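Local coordinates for protein LURP-one-related 15 (Arabidopsis thaliana, PDB 1ZXU) that is of unknown function but might be related to the phospholipid scramblases and the tubby-like superfamily of membrane-tethered transcription factors, at residues T129-K139 / R143-R155. Residues are numbered along the deposited sequence; the frame is centred on the assembly and turned at random.
Sequences TKLDVFLGHNK and RCDFRVKGSWLER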
loop_
_atom_site.group_PDB
_atom_site.type_symbol
_atom_site.label_atom_id
_atom_site.label_comp_id
_atom_site.label_asym_id
_atom_site.label_seq_id
_atom_site.Cartn_x
_atom_site.Cartn_y
_atom_site.Cartn_z
ATOM N N THR A 129 5.876 -13.253 7.088
ATOM C CA THR A 129 6.666 -13.992 6.103
ATOM C C THR A 129 7.219 -13.164 4.943
ATOM O O THR A 129 8.397 -13.258 4.680
ATOM C CB THR A 129 6.073 -15.446 5.700
ATOM O OG1 THR A 129 5.046 -15.397 4.682
ATOM C CG2 THR A 129 5.551 -16.161 6.944
ATOM N N LYS A 130 6.430 -12.312 4.288
ATOM C CA LYS A 130 6.926 -11.625 3.100
ATOM C C LYS A 130 7.412 -10.159 3.381
ATOM O O LYS A 130 8.499 -9.750 2.925
ATOM C CB LYS A 130 5.846 -11.646 2.020
ATOM C CG LYS A 130 6.244 -11.090 0.673
ATOM C CD LYS A 130 5.341 -11.646 -0.435
ATOM C CE LYS A 130 5.619 -11.006 -1.815
ATOM N NZ LYS A 130 7.057 -10.825 -2.171
ATOM N N LEU A 131 6.582 -9.384 4.089
ATOM C CA LEU A 131 6.922 -7.995 4.416
ATOM C C LEU A 131 6.526 -7.713 5.904
ATOM O O LEU A 131 5.483 -8.151 6.370
ATOM C CB LEU A 131 6.159 -7.003 3.510
ATOM C CG LEU A 131 6.297 -7.084 1.993
ATOM C CD1 LEU A 131 5.302 -6.102 1.355
ATOM C CD2 LEU A 131 7.776 -6.706 1.581
ATOM N N ASP A 132 7.363 -6.976 6.627
ATOM C CA ASP A 132 7.042 -6.481 7.975
ATOM C C ASP A 132 6.971 -4.971 7.930
ATOM O O ASP A 132 7.844 -4.327 7.331
ATOM C CB ASP A 132 8.143 -6.872 8.957
ATOM C CG ASP A 132 8.145 -8.384 9.206
ATOM O OD1 ASP A 132 7.057 -8.994 9.140
ATOM O OD2 ASP A 132 9.212 -8.945 9.452
ATOM N N VAL A 133 5.940 -4.427 8.571
ATOM C CA VAL A 133 5.740 -2.992 8.593
ATOM C C VAL A 133 5.907 -2.476 9.998
ATOM O O VAL A 133 5.276 -2.993 10.928
ATOM C CB VAL A 133 4.273 -2.671 8.156
ATOM C CG1 VAL A 133 4.072 -1.135 8.176
ATOM C CG2 VAL A 133 4.044 -3.323 6.771
ATOM N N PHE A 134 6.670 -1.410 10.134
ATOM C CA PHE A 134 6.922 -0.731 11.437
ATOM C C PHE A 134 6.486 0.714 11.350
ATOM O O PHE A 134 7.017 1.465 10.545
ATOM C CB PHE A 134 8.412 -0.777 11.754
ATOM C CG PHE A 134 8.954 -2.171 11.777
ATOM C CD1 PHE A 134 9.020 -2.877 12.970
ATOM C CD2 PHE A 134 9.397 -2.748 10.599
ATOM C CE1 PHE A 134 9.509 -4.180 12.988
ATOM C CE2 PHE A 134 9.836 -4.069 10.591
ATOM C CZ PHE A 134 9.894 -4.756 11.844
ATOM N N LEU A 135 5.521 1.110 12.180
ATOM C CA LEU A 135 5.096 2.507 12.153
ATOM C C LEU A 135 6.244 3.432 12.566
ATOM O O LEU A 135 7.166 3.001 13.293
ATOM C CB LEU A 135 3.854 2.721 13.050
ATOM C CG LEU A 135 2.623 1.898 12.642
ATOM C CD1 LEU A 135 1.582 1.966 13.806
ATOM C CD2 LEU A 135 2.026 2.407 11.338
ATOM N N GLY A 136 6.178 4.679 12.116
ATOM C CA GLY A 136 7.265 5.645 12.313
ATOM C C GLY A 136 7.711 5.773 13.770
ATOM O O GLY A 136 8.907 5.980 14.017
ATOM N N HIS A 137 6.783 5.628 14.731
ATOM C CA HIS A 137 7.088 5.796 16.170
ATOM C C HIS A 137 7.561 4.513 16.827
ATOM O O HIS A 137 7.834 4.475 18.043
ATOM C CB HIS A 137 5.825 6.247 16.932
ATOM C CG HIS A 137 4.723 5.219 16.920
ATOM N ND1 HIS A 137 3.614 5.320 16.102
ATOM C CD2 HIS A 137 4.587 4.047 17.590
ATOM C CE1 HIS A 137 2.832 4.273 16.292
ATOM N NE2 HIS A 137 3.407 3.478 17.179
ATOM N N ASN A 138 7.610 3.433 16.049
ATOM C CA ASN A 138 8.014 2.149 16.565
ATOM C C ASN A 138 9.528 2.063 16.460
ATOM O O ASN A 138 10.070 1.685 15.426
ATOM C CB ASN A 138 7.333 1.014 15.771
ATOM C CG ASN A 138 7.654 -0.387 16.313
ATOM O OD1 ASN A 138 8.572 -0.568 17.159
ATOM N ND2 ASN A 138 6.883 -1.397 15.842
ATOM N N LYS A 139 10.211 2.386 17.555
ATOM C CA LYS A 139 11.667 2.459 17.520
ATOM C C LYS A 139 12.309 1.067 17.597
ATOM O O LYS A 139 13.503 0.938 17.392
ATOM C CB LYS A 139 12.194 3.434 18.608
ATOM C CG LYS A 139 11.539 3.281 19.985
ATOM C CD LYS A 139 12.171 4.230 21.047
ATOM C CE LYS A 139 11.866 3.770 22.492
ATOM N NZ LYS A 139 10.660 4.443 23.085
ATOM N N ARG A 143 9.048 -5.766 17.190
ATOM C CA ARG A 143 7.752 -6.302 16.906
ATOM C C ARG A 143 7.257 -5.447 15.727
ATOM O O ARG A 143 7.279 -4.232 15.815
ATOM C CB ARG A 143 6.829 -6.114 18.112
ATOM C CG ARG A 143 5.366 -6.467 17.808
ATOM C CD ARG A 143 4.386 -5.284 18.066
ATOM N NE ARG A 143 3.453 -5.539 19.164
ATOM C CZ ARG A 143 2.606 -6.567 19.205
ATOM N NH1 ARG A 143 2.584 -7.457 18.217
ATOM N NH2 ARG A 143 1.793 -6.722 20.245
ATOM N N CYS A 144 6.829 -6.061 14.632
ATOM C CA CYS A 144 6.207 -5.223 13.589
ATOM C C CYS A 144 4.785 -4.883 13.960
ATOM O O CYS A 144 4.127 -5.563 14.777
ATOM C CB CYS A 144 6.263 -5.881 12.227
ATOM S SG CYS A 144 5.647 -7.498 12.301
ATOM N N ASP A 145 4.266 -3.814 13.346
ATOM C CA ASP A 145 2.882 -3.401 13.514
ATOM C C ASP A 145 1.894 -4.073 12.556
ATOM O O ASP A 145 0.716 -4.262 12.879
ATOM C CB ASP A 145 2.800 -1.894 13.354
ATOM C CG ASP A 145 3.625 -1.189 14.443
ATOM O OD1 ASP A 145 3.221 -1.288 15.628
ATOM O OD2 ASP A 145 4.695 -0.641 14.128
ATOM N N PHE A 146 2.383 -4.420 11.379
ATOM C CA PHE A 146 1.594 -5.238 10.421
ATOM C C PHE A 146 2.548 -6.203 9.744
ATOM O O PHE A 146 3.776 -5.916 9.590
ATOM C CB PHE A 146 0.931 -4.358 9.332
ATOM C CG PHE A 146 -0.011 -3.314 9.890
ATOM C CD1 PHE A 146 -1.373 -3.609 10.005
ATOM C CD2 PHE A 146 0.466 -2.068 10.327
ATOM C CE1 PHE A 146 -2.277 -2.633 10.532
ATOM C CE2 PHE A 146 -0.417 -1.101 10.839
ATOM C CZ PHE A 146 -1.774 -1.387 10.948
ATOM N N ARG A 147 1.994 -7.290 9.208
ATOM C CA ARG A 147 2.810 -8.201 8.409
ATOM C C ARG A 147 2.036 -8.615 7.158
ATOM O O ARG A 147 0.802 -8.705 7.170
ATOM C CB ARG A 147 3.255 -9.439 9.182
ATOM C CG ARG A 147 2.208 -10.097 10.006
ATOM C CD ARG A 147 2.884 -11.204 10.852
ATOM N NE ARG A 147 3.155 -10.752 12.211
ATOM C CZ ARG A 147 2.237 -10.713 13.170
ATOM N NH1 ARG A 147 0.987 -11.095 12.908
ATOM N NH2 ARG A 147 2.566 -10.292 14.386
ATOM N N VAL A 148 2.760 -8.900 6.094
ATOM C CA VAL A 148 2.121 -9.468 4.910
ATOM C C VAL A 148 2.665 -10.887 4.693
ATOM O O VAL A 148 3.882 -11.097 4.691
ATOM C CB VAL A 148 2.468 -8.610 3.653
ATOM C CG1 VAL A 148 1.694 -9.129 2.428
ATOM C CG2 VAL A 148 2.179 -7.075 3.902
ATOM N N LYS A 149 1.753 -11.837 4.542
ATOM C CA LYS A 149 2.114 -13.243 4.267
ATOM C C LYS A 149 1.464 -13.661 2.956
ATOM O O LYS A 149 0.731 -12.898 2.344
ATOM C CB LYS A 149 1.575 -14.099 5.393
ATOM C CG LYS A 149 2.078 -13.683 6.756
ATOM C CD LYS A 149 1.647 -14.745 7.848
ATOM C CE LYS A 149 2.449 -14.529 9.127
ATOM N NZ LYS A 149 1.842 -15.187 10.337
ATOM N N GLY A 150 1.759 -14.875 2.487
ATOM C CA GLY A 150 1.105 -15.366 1.263
ATOM C C GLY A 150 1.947 -14.990 0.065
ATOM O O GLY A 150 3.038 -14.457 0.225
ATOM N N SER A 151 1.432 -15.233 -1.134
ATOM C CA SER A 151 2.251 -15.086 -2.357
ATOM C C SER A 151 1.653 -14.148 -3.406
ATOM O O SER A 151 0.511 -14.320 -3.774
ATOM C CB SER A 151 2.496 -16.467 -2.972
ATOM O OG SER A 151 2.959 -16.359 -4.310
ATOM N N TRP A 152 2.444 -13.162 -3.857
ATOM C CA TRP A 152 2.036 -12.258 -4.929
ATOM C C TRP A 152 1.690 -13.048 -6.164
ATOM O O TRP A 152 0.647 -12.839 -6.764
ATOM C CB TRP A 152 3.133 -11.227 -5.246
ATOM C CG TRP A 152 2.874 -10.317 -6.388
ATOM C CD1 TRP A 152 3.378 -10.414 -7.649
ATOM C CD2 TRP A 152 2.069 -9.124 -6.367
ATOM N NE1 TRP A 152 2.917 -9.357 -8.425
ATOM C CE2 TRP A 152 2.124 -8.560 -7.652
ATOM C CE3 TRP A 152 1.307 -8.500 -5.383
ATOM C CZ2 TRP A 152 1.426 -7.398 -7.984
ATOM C CZ3 TRP A 152 0.625 -7.333 -5.699
ATOM C CH2 TRP A 152 0.707 -6.789 -6.988
ATOM N N LEU A 153 2.566 -13.971 -6.542
ATOM C CA LEU A 153 2.337 -14.703 -7.791
ATOM C C LEU A 153 1.126 -15.655 -7.726
ATOM O O LEU A 153 0.453 -15.863 -8.741
ATOM C CB LEU A 153 3.619 -15.405 -8.264
ATOM C CG LEU A 153 4.776 -14.490 -8.724
ATOM C CD1 LEU A 153 6.083 -15.272 -8.906
ATOM C CD2 LEU A 153 4.437 -13.693 -9.954
ATOM N N GLU A 154 0.786 -16.158 -6.541
ATOM C CA GLU A 154 -0.438 -16.956 -6.361
ATOM C C GLU A 154 -1.711 -16.116 -6.106
ATOM O O GLU A 154 -2.846 -16.628 -6.101
ATOM C CB GLU A 154 -0.238 -17.985 -5.220
ATOM C CG GLU A 154 0.651 -19.142 -5.671
ATOM C CD GLU A 154 0.974 -20.143 -4.549
ATOM O OE1 GLU A 154 0.033 -20.584 -3.839
ATOM O OE2 GLU A 154 2.182 -20.474 -4.390
ATOM N N ARG A 155 -1.523 -14.800 -5.955
ATOM C CA ARG A 155 -2.641 -13.893 -5.638
ATOM C C ARG A 155 -3.252 -14.216 -4.272
ATOM O O ARG A 155 -4.482 -14.088 -4.091
ATOM C CB ARG A 155 -3.737 -13.790 -6.744
ATOM C CG ARG A 155 -3.253 -13.477 -8.172
ATOM C CD ARG A 155 -2.106 -12.445 -8.155
ATOM N NE ARG A 155 -1.809 -11.896 -9.484
ATOM C CZ ARG A 155 -0.826 -11.060 -9.750
ATOM N NH1 ARG A 155 0.030 -10.715 -8.800
ATOM N NH2 ARG A 155 -0.695 -10.569 -10.986
HETATM O O HOH W 1 4.364 0.502 17.529
#
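The antiparallel beta hairpin of strands 131-135 and 146-149, two neighbours in the closed tubby-like barrel of the LOR family, illustrates how side chains can take over where backbone pairing stops. Its regular part is framed by two classic beta bulges. Val148 O accepts from both Lys130 N and Leu131 N, and Val133 O from Asp145 N (2.7 Å) and Phe146 N (3.3 Å). Between them Val148 N bonds to Leu131 O and Val133 N to Phe146 O.

At the second bulge, Asp145 adds its carboxylate to the bonding. Asp145 OD2 accepts from Leu135 N at 2.7 Å, on its anti side, and from Asn138 ND2 at 2.9 Å, which arrives over the opposite face of the carboxylate. The Asn138 amide is carried across by a CG anti to the backbone N (chi1 -177°), and ND2 of Asn138 gives its second N-H to Arg143 O, 2.9 Å away. Asp145 OD1 receives a water that is more weakly bonded to His137 NE2. An alanine in place of Asp145 would probably leave Leu135 N and one N-H of Asn138 without their shared acceptor, and the turn from Leu135 to Asn138 less firmly tied to the second strand.

On one face of the hairpin, Cys144 CB lies over the Phe134 ring in a CH-pi contact, 4.0 Å from its centroid, while Arg147 turns its guanidinium to Asp165. The other face, toward the barrel interior and helix 197-211, is apolar: Leu131 and Val148 lie side by side, Val133 CB meets Phe146 CB at 3.9 Å, and Leu135 CD2 reaches the edge of the Phe146 ring. The two N-H groups meeting at OD2 would be expected to stabilise a negative Asp145; through that one oxygen the 135-138 turn is tied to the start of the returning strand.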